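Local coordinates for GAF domain/HD domain protein (Geobacter sulfurreducens, PDB 3EEA) that is of unknown function, this piece being the GAF domain, probably a sensory module, of a longer HD-domain protein to which phosphatase activity is tentatively assigned, at residues L24-K27 / W33-V36; D13-I18 / P48-G53; C108-P113 / P133-A138; I72-S77 / L85-P90. All coordinates share one frame; numbering follows the deposited sequence.

Contact 1: L24-K27 / W33-V36; sequences LLRK and WIAV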
loop_
_atom_site.group_PDB
_atom_site.type_symbol
_atom_site.label_atom_id
_atom_site.label_comp_id
_atom_site.label_asym_id
_atom_site.label_seq_id
_atom_site.Cartn_x
_atom_site.Cartn_y
_atom_site.Cartn_z
ATOM N N LEU A 24 -5.516 -4.574 -2.735
ATOM C CA LEU A 24 -4.926 -3.297 -3.148
ATOM C C LEU A 24 -4.209 -3.415 -4.496
ATOM O O LEU A 24 -4.379 -2.540 -5.356
ATOM C CB LEU A 24 -3.962 -2.775 -2.097
ATOM C CG LEU A 24 -3.449 -1.365 -2.305
ATOM C CD1 LEU A 24 -4.624 -0.393 -2.429
ATOM C CD2 LEU A 24 -2.487 -0.998 -1.181
ATOM N N LEU A 25 -3.425 -4.482 -4.683
ATOM C CA LEU A 25 -2.760 -4.715 -5.972
ATOM C C LEU A 25 -3.804 -4.784 -7.086
ATOM O O LEU A 25 -3.599 -4.131 -8.128
ATOM C CB LEU A 25 -1.923 -5.968 -5.999
ATOM C CG LEU A 25 -0.691 -5.892 -5.113
ATOM C CD1 LEU A 25 -0.151 -7.337 -4.969
ATOM C CD2 LEU A 25 0.342 -4.885 -5.682
ATOM N N ARG A 26 -4.879 -5.540 -6.873
ATOM C CA ARG A 26 -5.903 -5.658 -7.941
ATOM C C ARG A 26 -6.586 -4.324 -8.298
ATOM O O ARG A 26 -7.039 -4.118 -9.445
ATOM C CB ARG A 26 -6.916 -6.746 -7.629
ATOM C CG ARG A 26 -6.292 -8.098 -7.931
ATOM C CD ARG A 26 -7.190 -9.298 -7.716
ATOM N NE ARG A 26 -8.359 -9.391 -8.600
ATOM C CZ ARG A 26 -8.355 -9.845 -9.855
ATOM N NH1 ARG A 26 -7.244 -10.235 -10.447
ATOM N NH2 ARG A 26 -9.485 -9.896 -10.536
ATOM N N LYS A 27 -6.732 -3.466 -7.309
ATOM C CA LYS A 27 -7.289 -2.131 -7.502
ATOM C C LYS A 27 -6.320 -1.165 -8.176
ATOM O O LYS A 27 -6.750 -0.201 -8.859
ATOM C CB LYS A 27 -7.725 -1.573 -6.179
ATOM C CG LYS A 27 -8.960 -2.255 -5.625
ATOM C CD LYS A 27 -9.396 -1.490 -4.424
ATOM C CE LYS A 27 -10.451 -2.223 -3.675
ATOM N NZ LYS A 27 -10.832 -1.320 -2.570
ATOM N N TRP A 33 -5.475 -12.441 -12.334
ATOM C CA TRP A 33 -5.413 -13.027 -11.012
ATOM C C TRP A 33 -4.052 -12.805 -10.355
ATOM O O TRP A 33 -3.103 -12.339 -11.029
ATOM C CB TRP A 33 -5.710 -14.506 -11.064
ATOM C CG TRP A 33 -4.980 -15.331 -12.004
ATOM C CD1 TRP A 33 -5.531 -15.967 -13.108
ATOM C CD2 TRP A 33 -3.626 -15.863 -11.885
ATOM N NE1 TRP A 33 -4.599 -16.733 -13.717
ATOM C CE2 TRP A 33 -3.421 -16.705 -13.002
ATOM C CE3 TRP A 33 -2.553 -15.629 -11.005
ATOM C CZ2 TRP A 33 -2.207 -17.358 -13.245
ATOM C CZ3 TRP A 33 -1.325 -16.282 -11.243
ATOM C CH2 TRP A 33 -1.158 -17.121 -12.373
ATOM N N ILE A 34 -4.033 -13.072 -9.054
ATOM C CA ILE A 34 -2.882 -12.975 -8.156
ATOM C C ILE A 34 -2.820 -14.232 -7.301
ATOM O O ILE A 34 -3.849 -14.717 -6.815
ATOM C CB ILE A 34 -2.979 -11.738 -7.204
ATOM C CG1 ILE A 34 -3.266 -10.495 -8.037
ATOM C CG2 ILE A 34 -1.712 -11.642 -6.322
ATOM C CD1 ILE A 34 -3.301 -9.129 -7.274
ATOM N N ALA A 35 -1.631 -14.811 -7.195
ATOM C CA ALA A 35 -1.407 -16.018 -6.435
ATOM C C ALA A 35 -0.211 -15.801 -5.497
ATOM O O ALA A 35 0.887 -15.503 -5.980
ATOM C CB ALA A 35 -1.147 -17.192 -7.379
ATOM N N VAL A 36 -0.419 -15.945 -4.184
ATOM C CA VAL A 36 0.591 -15.665 -3.200
ATOM C C VAL A 36 0.999 -16.953 -2.537
ATOM O O VAL A 36 0.135 -17.749 -2.169
ATOM C CB VAL A 36 0.088 -14.648 -2.096
ATOM C CG1 VAL A 36 1.251 -14.372 -1.084
ATOM C CG2 VAL A 36 -0.480 -13.403 -2.760
#
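The end of the I34 side chain lies between the helix and its own strand, where CD1 touches two residues in succession: CG of R26 at 3.2 Å, a tight approach, and CB of L25 at 3.7 Å. The stems of R26 and I34 lie alongside, running opposite ways, so that the arginine's methylene groups, rather than its charge, cover the isoleucine. The R26 chain bends at chi3 (65°), which carries the guanidinium beyond I34 to the start of the strand. There NH1 stands obliquely 3.4 Å from CA of W33; the backbone N of W33 is equally close, but both nitrogens are donors and no bond joins them. A long side chain suits this border, apolar along its stem and polar at its end.

Further out, I34 also packs on V124 and M126 of strand 119-129, while L25 rests on I143 and L146 of helix 137-158, so both belong to the hydrophobic layer between the helices and the sheet. The W33 side chain starts away from the helix, and its indole reaches to about 3 Å from a bound polyether. Strand 33-39 thus has a helix-covered face and a pocket face, as expected of the central antiparallel sheet of a GAF domain.

Contact 2: D13-I18 / P48-G53; sequences DVDEVI and PARSTG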
loop_
_atom_site.group_PDB
_atom_site.type_symbol
_atom_site.label_atom_id
_atom_site.label_comp_id
_atom_site.label_asym_id
_atom_site.label_seq_id
_atom_site.Cartn_x
_atom_site.Cartn_y
_atom_site.Cartn_z
ATOM N N ASP A 13 -1.704 -11.755 12.343
ATOM C CA ASP A 13 -2.547 -12.438 11.375
ATOM C C ASP A 13 -2.039 -12.171 9.953
ATOM O O ASP A 13 -2.431 -11.227 9.252
ATOM C CB ASP A 13 -4.009 -12.022 11.547
ATOM C CG ASP A 13 -4.963 -12.873 10.716
ATOM O OD1 ASP A 13 -4.522 -13.444 9.694
ATOM O OD2 ASP A 13 -6.158 -12.902 11.082
ATOM N N VAL A 14 -1.133 -13.023 9.550
ATOM C CA VAL A 14 -0.498 -12.907 8.238
ATOM C C VAL A 14 -1.507 -13.006 7.078
ATOM O O VAL A 14 -1.323 -12.367 6.041
ATOM C CB VAL A 14 0.649 -13.958 8.080
ATOM C CG1 VAL A 14 1.886 -13.569 8.904
ATOM C CG2 VAL A 14 0.184 -15.331 8.485
ATOM N N ASP A 15 -2.558 -13.809 7.228
ATOM C CA ASP A 15 -3.524 -13.964 6.135
ATOM C C ASP A 15 -4.315 -12.685 5.888
ATOM O O ASP A 15 -4.623 -12.380 4.750
ATOM C CB ASP A 15 -4.438 -15.195 6.311
ATOM C CG ASP A 15 -5.284 -15.480 5.068
ATOM O OD1 ASP A 15 -4.756 -15.493 3.919
ATOM O OD2 ASP A 15 -6.510 -15.631 5.222
ATOM N N GLU A 16 -4.639 -11.908 6.918
ATOM C CA GLU A 16 -5.332 -10.632 6.665
ATOM C C GLU A 16 -4.394 -9.644 5.929
ATOM O O GLU A 16 -4.876 -8.868 5.143
ATOM C CB GLU A 16 -5.842 -9.931 7.912
ATOM C CG GLU A 16 -6.987 -10.614 8.609
ATOM C CD GLU A 16 -8.317 -10.428 7.906
ATOM O OE1 GLU A 16 -8.552 -9.384 7.229
ATOM O OE2 GLU A 16 -9.149 -11.320 8.094
ATOM N N VAL A 17 -3.106 -9.663 6.244
ATOM C CA VAL A 17 -2.102 -8.843 5.547
ATOM C C VAL A 17 -2.092 -9.230 4.038
ATOM O O VAL A 17 -2.129 -8.355 3.153
ATOM C CB VAL A 17 -0.711 -8.962 6.187
ATOM C CG1 VAL A 17 0.364 -8.183 5.379
ATOM C CG2 VAL A 17 -0.722 -8.412 7.681
ATOM N N ILE A 18 -2.081 -10.531 3.756
ATOM C CA ILE A 18 -2.044 -11.017 2.349
ATOM C C ILE A 18 -3.348 -10.728 1.582
ATOM O O ILE A 18 -3.321 -10.368 0.412
ATOM C CB ILE A 18 -1.661 -12.541 2.279
ATOM C CG1 ILE A 18 -0.226 -12.729 2.766
ATOM C CG2 ILE A 18 -1.892 -13.063 0.848
ATOM C CD1 ILE A 18 0.760 -11.798 2.207
ATOM N N PRO A 48 1.228 -22.650 -1.216
ATOM C CA PRO A 48 0.156 -21.698 -1.604
ATOM C C PRO A 48 -0.449 -21.052 -0.375
ATOM O O PRO A 48 -0.677 -21.737 0.642
ATOM C CB PRO A 48 -0.853 -22.541 -2.380
ATOM C CG PRO A 48 -0.353 -23.931 -2.279
ATOM C CD PRO A 48 0.972 -24.021 -1.663
ATOM N N ALA A 49 -0.599 -19.728 -0.417
ATOM C CA ALA A 49 -1.114 -18.971 0.762
ATOM C C ALA A 49 -2.520 -18.440 0.470
ATOM O O ALA A 49 -3.456 -18.766 1.164
ATOM C CB ALA A 49 -0.173 -17.835 1.118
ATOM N N ARG A 50 -2.659 -17.672 -0.595
ATOM C CA ARG A 50 -3.915 -17.123 -1.036
ATOM C C ARG A 50 -3.898 -16.736 -2.506
ATOM O O ARG A 50 -2.907 -16.204 -3.005
ATOM C CB ARG A 50 -4.222 -15.891 -0.216
ATOM C CG ARG A 50 -5.529 -15.276 -0.628
ATOM C CD ARG A 50 -5.993 -14.285 0.421
ATOM N NE ARG A 50 -6.431 -14.979 1.623
ATOM C CZ ARG A 50 -7.702 -15.228 1.904
ATOM N NH1 ARG A 50 -8.647 -14.855 1.052
ATOM N NH2 ARG A 50 -8.033 -15.868 3.020
ATOM N N SER A 51 -5.006 -16.980 -3.200
ATOM C CA SER A 51 -5.204 -16.493 -4.568
ATOM C C SER A 51 -6.410 -15.604 -4.641
ATOM O O SER A 51 -7.331 -15.754 -3.838
ATOM C CB SER A 51 -5.419 -17.682 -5.524
ATOM O OG SER A 51 -6.625 -18.416 -5.288
ATOM N N THR A 52 -6.473 -14.774 -5.673
ATOM C CA THR A 52 -7.597 -13.924 -5.940
ATOM C C THR A 52 -7.774 -13.856 -7.435
ATOM O O THR A 52 -6.833 -13.565 -8.192
ATOM C CB THR A 52 -7.349 -12.490 -5.407
ATOM O OG1 THR A 52 -6.690 -12.573 -4.126
ATOM C CG2 THR A 52 -8.631 -11.739 -5.321
ATOM N N GLY A 53 -9.004 -14.096 -7.876
ATOM C CA GLY A 53 -9.339 -14.082 -9.277
ATOM C C GLY A 53 -9.113 -15.316 -10.116
ATOM O O GLY A 53 -9.270 -15.252 -11.330
#
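D15 and R50 meet with their side chains roughly perpendicular, and the arginine grips the carboxylate side-on, with NE and NH2 each taking one oxygen. The bond from NE of R50 to OD1 of D15 is 2.9 Å long and fairly straight (160°), with the oxygen close to the guanidinium plane. The second, from NH2 of R50 to OD2 of D15, is shorter at 2.7 Å but more bent (140°), and it uses the syn lone pair of that oxygen. The two flat groups are turned 34° from each other, so this two-bond salt bridge is twisted rather than coplanar, though both bonds together still limit rotation of either group. With CG anti to the backbone N, D15 swings its carboxylate across to the strand.

Closer to the backbone of R50, its CB lies 3.8 Å from CG2 of I18, the two side chains running opposite ways. Arginine therefore serves twice, with an apolar stem against I18 and a charged end for D15. D13 is the N-cap of the helix: its OD1 accepts from N of E16 at 3.2 Å.

A49 and R50 form a classic beta bulge opposite V36. I18 continues onto V36 and F38 of strand 33-39, and V14 and V17 pack on V154 and M157, so helix 14-28 lies against the neighbouring strands 33-39 and 46-52 and against helix 137-158.

Contact 3: C108-P113 / P133-A138; sequences CVLAVP and PPFSDA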
loop_
_atom_site.group_PDB
_atom_site.type_symbol
_atom_site.label_atom_id
_atom_site.label_comp_id
_atom_site.label_asym_id
_atom_site.label_seq_id
_atom_site.Cartn_x
_atom_site.Cartn_y
_atom_site.Cartn_z
ATOM N N CYS A 108 0.534 -13.419 -19.542
ATOM C CA CYS A 108 1.771 -12.733 -19.225
ATOM C C CYS A 108 1.889 -12.906 -17.693
ATOM O O CYS A 108 0.920 -12.592 -16.994
ATOM C CB CYS A 108 1.637 -11.247 -19.594
ATOM S SG CYS A 108 3.006 -10.250 -18.943
ATOM N N VAL A 109 3.023 -13.407 -17.186
ATOM C CA VAL A 109 3.158 -13.677 -15.719
ATOM C C VAL A 109 4.337 -12.949 -15.100
ATOM O O VAL A 109 5.470 -13.028 -15.578
ATOM C CB VAL A 109 3.208 -15.170 -15.369
ATOM C CG1 VAL A 109 3.337 -15.346 -13.820
ATOM C CG2 VAL A 109 1.977 -15.930 -15.960
ATOM N N LEU A 110 4.026 -12.157 -14.078
ATOM C CA LEU A 110 5.013 -11.450 -13.341
ATOM C C LEU A 110 5.219 -12.173 -12.001
ATOM O O LEU A 110 4.252 -12.412 -11.279
ATOM C CB LEU A 110 4.573 -10.025 -13.121
ATOM C CG LEU A 110 5.422 -9.163 -12.228
ATOM C CD1 LEU A 110 6.764 -8.814 -12.890
ATOM C CD2 LEU A 110 4.642 -7.879 -11.848
ATOM N N ALA A 111 6.465 -12.502 -11.700
ATOM C CA ALA A 111 6.860 -13.202 -10.457
ATOM C C ALA A 111 7.675 -12.244 -9.582
ATOM O O ALA A 111 8.779 -11.847 -9.962
ATOM C CB ALA A 111 7.695 -14.412 -10.824
ATOM N N VAL A 112 7.141 -11.871 -8.432
ATOM C CA VAL A 112 7.770 -10.915 -7.543
ATOM C C VAL A 112 8.078 -11.589 -6.198
ATOM O O VAL A 112 7.160 -11.996 -5.450
ATOM C CB VAL A 112 6.917 -9.676 -7.317
ATOM C CG1 VAL A 112 7.643 -8.706 -6.384
ATOM C CG2 VAL A 112 6.598 -8.991 -8.663
ATOM N N PRO A 113 9.378 -11.692 -5.865
ATOM C CA PRO A 113 9.708 -12.352 -4.599
ATOM C C PRO A 113 9.363 -11.440 -3.459
ATOM O O PRO A 113 9.474 -10.216 -3.611
ATOM C CB PRO A 113 11.225 -12.545 -4.645
ATOM C CG PRO A 113 11.722 -11.616 -5.651
ATOM C CD PRO A 113 10.575 -11.361 -6.662
ATOM N N PRO A 133 -1.319 -5.527 -22.934
ATOM C CA PRO A 133 0.107 -5.193 -22.839
ATOM C C PRO A 133 0.708 -5.865 -21.625
ATOM O O PRO A 133 -0.009 -6.061 -20.638
ATOM C CB PRO A 133 0.106 -3.685 -22.621
ATOM C CG PRO A 133 -1.242 -3.217 -23.095
ATOM C CD PRO A 133 -2.181 -4.335 -22.824
ATOM N N PRO A 134 1.980 -6.266 -21.710
ATOM C CA PRO A 134 2.662 -6.799 -20.528
ATOM C C PRO A 134 2.715 -5.772 -19.386
ATOM O O PRO A 134 2.536 -4.549 -19.609
ATOM C CB PRO A 134 4.084 -7.127 -21.030
ATOM C CG PRO A 134 4.234 -6.409 -22.301
ATOM C CD PRO A 134 2.880 -6.124 -22.870
ATOM N N PHE A 135 2.946 -6.246 -18.168
ATOM C CA PHE A 135 3.157 -5.325 -17.061
ATOM C C PHE A 135 4.321 -4.382 -17.405
ATOM O O PHE A 135 5.406 -4.841 -17.805
ATOM C CB PHE A 135 3.423 -6.066 -15.767
ATOM C CG PHE A 135 2.288 -6.978 -15.323
ATOM C CD1 PHE A 135 1.189 -6.485 -14.654
ATOM C CD2 PHE A 135 2.334 -8.324 -15.612
ATOM C CE1 PHE A 135 0.178 -7.338 -14.253
ATOM C CE2 PHE A 135 1.316 -9.186 -15.227
ATOM C CZ PHE A 135 0.253 -8.697 -14.531
ATOM N N SER A 136 4.067 -3.091 -17.272
ATOM C CA SER A 136 5.052 -1.999 -17.546
ATOM C C SER A 136 6.020 -1.808 -16.365
ATOM O O SER A 136 5.783 -2.282 -15.234
ATOM C CB SER A 136 4.315 -0.704 -17.812
ATOM O OG SER A 136 3.645 -0.167 -16.655
ATOM N N ASP A 137 7.110 -1.084 -16.611
ATOM C CA ASP A 137 8.017 -0.721 -15.535
ATOM C C ASP A 137 7.259 0.081 -14.468
ATOM O O ASP A 137 7.542 -0.080 -13.285
ATOM C CB ASP A 137 9.161 0.139 -16.039
ATOM C CG ASP A 137 10.222 -0.672 -16.825
ATOM O OD1 ASP A 137 9.977 -1.841 -17.219
ATOM O OD2 ASP A 137 11.280 -0.057 -17.079
ATOM N N ALA A 138 6.377 0.991 -14.875
ATOM C CA ALA A 138 5.606 1.784 -13.909
ATOM C C ALA A 138 4.710 0.926 -12.990
ATOM O O ALA A 138 4.681 1.127 -11.743
ATOM C CB ALA A 138 4.742 2.821 -14.613
#
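A cysteine sulfur beside an aromatic ring marks this contact: SG of C108 lies 5.0 Å from the centroid of the F135 ring, 63° off the ring normal and so oblique to it. The contact joins strand 107-116 of the antiparallel GAF sheet to the turn that leads into helix 137-158, with S136 as the N-cap of that helix. A chi1 of 169° at C108 directs the sulfur at the turn, where it also meets CA of P134 at 3.8 Å. A small, polarisable thiol suits a place shared by a proline and a phenyl ring.

L110, two residues along on the same side of the strand, brings CB to 3.8 Å from CD2 of F135, while CD2 of L110 lies over one face of the ring, displaced from its centre. F135 is buried, and large enough to fill the angle between strand and helix start; R128 makes a cation-pi contact with it, and M86, M126 and T140 pack around it. The more exposed P134 also meets the sulfur through its side chain, its CB 3.9 Å from SG of C108. At the ring's edge, near its plane, the carbonyl O of C108 stands 3.9 Å from CE2 of F135.

Contact 4: I72-S77 / L85-P90; sequences IPLLKS and LMLTDP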
loop_
_atom_site.group_PDB
_atom_site.type_symbol
_atom_site.label_atom_id
_atom_site.label_comp_id
_atom_site.label_asym_id
_atom_site.label_seq_id
_atom_site.Cartn_x
_atom_site.Cartn_y
_atom_site.Cartn_z
ATOM N N ILE A 72 11.427 -26.124 -11.072
ATOM C CA ILE A 72 10.938 -25.034 -11.871
ATOM C C ILE A 72 12.046 -24.001 -12.011
ATOM O O ILE A 72 12.218 -23.145 -11.126
ATOM C CB ILE A 72 9.663 -24.388 -11.228
ATOM C CG1 ILE A 72 8.631 -25.452 -10.949
ATOM C CG2 ILE A 72 9.080 -23.334 -12.196
ATOM C CD1 ILE A 72 7.441 -24.975 -10.117
ATOM N N PRO A 73 12.802 -24.043 -13.124
ATOM C CA PRO A 73 13.952 -23.121 -13.257
ATOM C C PRO A 73 13.677 -21.623 -13.039
ATOM O O PRO A 73 14.509 -20.935 -12.436
ATOM C CB PRO A 73 14.465 -23.386 -14.679
ATOM C CG PRO A 73 14.131 -24.837 -14.942
ATOM C CD PRO A 73 12.772 -25.048 -14.207
ATOM N N LEU A 74 12.531 -21.109 -13.492
ATOM C CA LEU A 74 12.180 -19.695 -13.248
ATOM C C LEU A 74 12.228 -19.340 -11.767
ATOM O O LEU A 74 12.662 -18.219 -11.366
ATOM C CB LEU A 74 10.767 -19.389 -13.758
ATOM C CG LEU A 74 10.321 -17.921 -13.798
ATOM C CD1 LEU A 74 10.901 -17.223 -15.009
ATOM C CD2 LEU A 74 8.793 -17.796 -13.792
ATOM N N LEU A 75 11.753 -20.282 -10.959
ATOM C CA LEU A 75 11.609 -20.086 -9.538
ATOM C C LEU A 75 12.933 -20.195 -8.884
ATOM O O LEU A 75 13.222 -19.480 -7.917
ATOM C CB LEU A 75 10.679 -21.140 -8.959
ATOM C CG LEU A 75 9.918 -20.781 -7.694
ATOM C CD1 LEU A 75 9.214 -19.421 -7.821
ATOM C CD2 LEU A 75 8.935 -21.901 -7.334
ATOM N N LYS A 76 13.762 -21.109 -9.370
ATOM C CA LYS A 76 15.103 -21.194 -8.827
ATOM C C LYS A 76 15.862 -19.898 -9.100
ATOM O O LYS A 76 16.599 -19.429 -8.250
ATOM C CB LYS A 76 15.865 -22.392 -9.362
ATOM C CG LYS A 76 17.221 -22.553 -8.732
ATOM C CD LYS A 76 17.824 -23.899 -9.070
ATOM C CE LYS A 76 19.310 -23.850 -8.913
ATOM N NZ LYS A 76 19.982 -23.236 -10.124
ATOM N N SER A 77 15.703 -19.341 -10.300
ATOM C CA SER A 77 16.338 -18.055 -10.650
ATOM C C SER A 77 15.842 -16.911 -9.818
ATOM O O SER A 77 16.646 -16.069 -9.323
ATOM C CB SER A 77 16.109 -17.731 -12.137
ATOM O OG SER A 77 16.844 -18.710 -12.898
ATOM N N LEU A 85 10.899 -11.487 -11.985
ATOM C CA LEU A 85 11.045 -11.941 -13.382
ATOM C C LEU A 85 9.670 -11.854 -14.039
ATOM O O LEU A 85 8.666 -12.003 -13.360
ATOM C CB LEU A 85 11.567 -13.388 -13.413
ATOM C CG LEU A 85 12.978 -13.524 -12.857
ATOM C CD1 LEU A 85 13.418 -15.001 -12.652
ATOM C CD2 LEU A 85 13.983 -12.737 -13.761
ATOM N N MET A 86 9.616 -11.597 -15.344
ATOM C CA MET A 86 8.334 -11.636 -16.080
ATOM C C MET A 86 8.429 -12.557 -17.297
ATOM O O MET A 86 9.385 -12.459 -18.054
ATOM C CB MET A 86 7.937 -10.229 -16.528
ATOM C CG MET A 86 6.567 -10.138 -17.294
ATOM S SD MET A 86 6.030 -8.428 -17.559
ATOM C CE MET A 86 7.221 -7.906 -18.851
ATOM N N LEU A 87 7.450 -13.437 -17.477
ATOM C CA LEU A 87 7.350 -14.231 -18.692
ATOM C C LEU A 87 6.223 -13.718 -19.529
ATOM O O LEU A 87 5.063 -13.762 -19.091
ATOM C CB LEU A 87 7.057 -15.674 -18.355
ATOM C CG LEU A 87 8.190 -16.459 -17.764
ATOM C CD1 LEU A 87 7.709 -17.865 -17.517
ATOM C CD2 LEU A 87 9.425 -16.438 -18.712
ATOM N N THR A 88 6.551 -13.254 -20.734
ATOM C CA THR A 88 5.531 -12.733 -21.621
ATOM C C THR A 88 4.990 -13.817 -22.556
ATOM O O THR A 88 3.982 -13.593 -23.207
ATOM C CB THR A 88 6.021 -11.492 -22.414
ATOM O OG1 THR A 88 7.130 -11.851 -23.226
ATOM C CG2 THR A 88 6.429 -10.358 -21.442
ATOM N N ASP A 89 5.635 -14.985 -22.583
ATOM C CA ASP A 89 5.201 -16.114 -23.403
ATOM C C ASP A 89 5.482 -17.435 -22.653
ATOM O O ASP A 89 6.382 -18.208 -23.018
ATOM C CB ASP A 89 5.920 -16.068 -24.761
ATOM C CG ASP A 89 5.275 -16.970 -25.820
ATOM O OD1 ASP A 89 4.211 -17.595 -25.581
ATOM O OD2 ASP A 89 5.857 -17.060 -26.922
ATOM N N PRO A 90 4.719 -17.691 -21.581
ATOM C CA PRO A 90 4.995 -18.872 -20.773
ATOM C C PRO A 90 4.820 -20.177 -21.540
ATOM O O PRO A 90 5.601 -21.106 -21.339
ATOM C CB PRO A 90 3.982 -18.770 -19.617
ATOM C CG PRO A 90 3.519 -17.362 -19.614
ATOM C CD PRO A 90 3.612 -16.890 -21.033
#
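L74 packs tightly against both L85 and L87, and these three leucines make the dense part of the contact. The methyl ends of L74 and L87 face each other: CD2 of L74 meets CD1 of L87 at 3.9 Å, and CD1 of L74 stands equally close to CG of L87. A chi1 of -170° turns the L74 fork toward the strand. Leucines are long enough to span the 10.1 Å between the axes of helix 73-77 and strand 85-87, which run nearly antiparallel, at 159°. L85 sets CD1 between the backbone O of L74 (3.5 Å) and CB of S77 (3.9 Å), almost one helical turn on. L95 packs on L74 and L96 on L87, extending this apolar patch.

Solvent lies on the other side of the helix, where P73 and K76 are exposed. S77 is partly exposed, and serine is small enough to let the L85 methyl lie beside the helix, while its hydroxyl turns back to P73 O in a weak hydrogen bond of 3.3 Å. I72 takes the N-cap position, its carbonyl O accepting from both L75 N and K76 N.

I72 and L74 also line the polyether pocket, with the L74 side chain about 4 Å from the ligand. A short helix packed over an edge strand and contributing to a pocket beside the sheet is consistent with the ligand-binding side of a GAF domain.

How the contacts relate
All four contacts reach one antiparallel sheet, in two touching pairs. Contacts 1 and 2 share helix 14-28 and use neighbouring strands, joined by probable backbone hydrogen bonds, V36 O to A49 N at 2.7 Å and V36 N to R50 O at 2.8 Å. Contacts 3 and 4 meet through strands 107-116 and 85-87, where the probable hydrogen bonds V109 O to L87 N and A111 N to L85 O are each 2.8 Å. Between the pairs, contacts 1 and 3 come nearest, about 12 Å between centres and about 5 Å between nearest atoms; the centres of contacts 2 and 4 are about 22 Å apart. Contacts 1 and 4 both supply residues to the polyether pocket, whose ligand probably came from the crystallisation liquor.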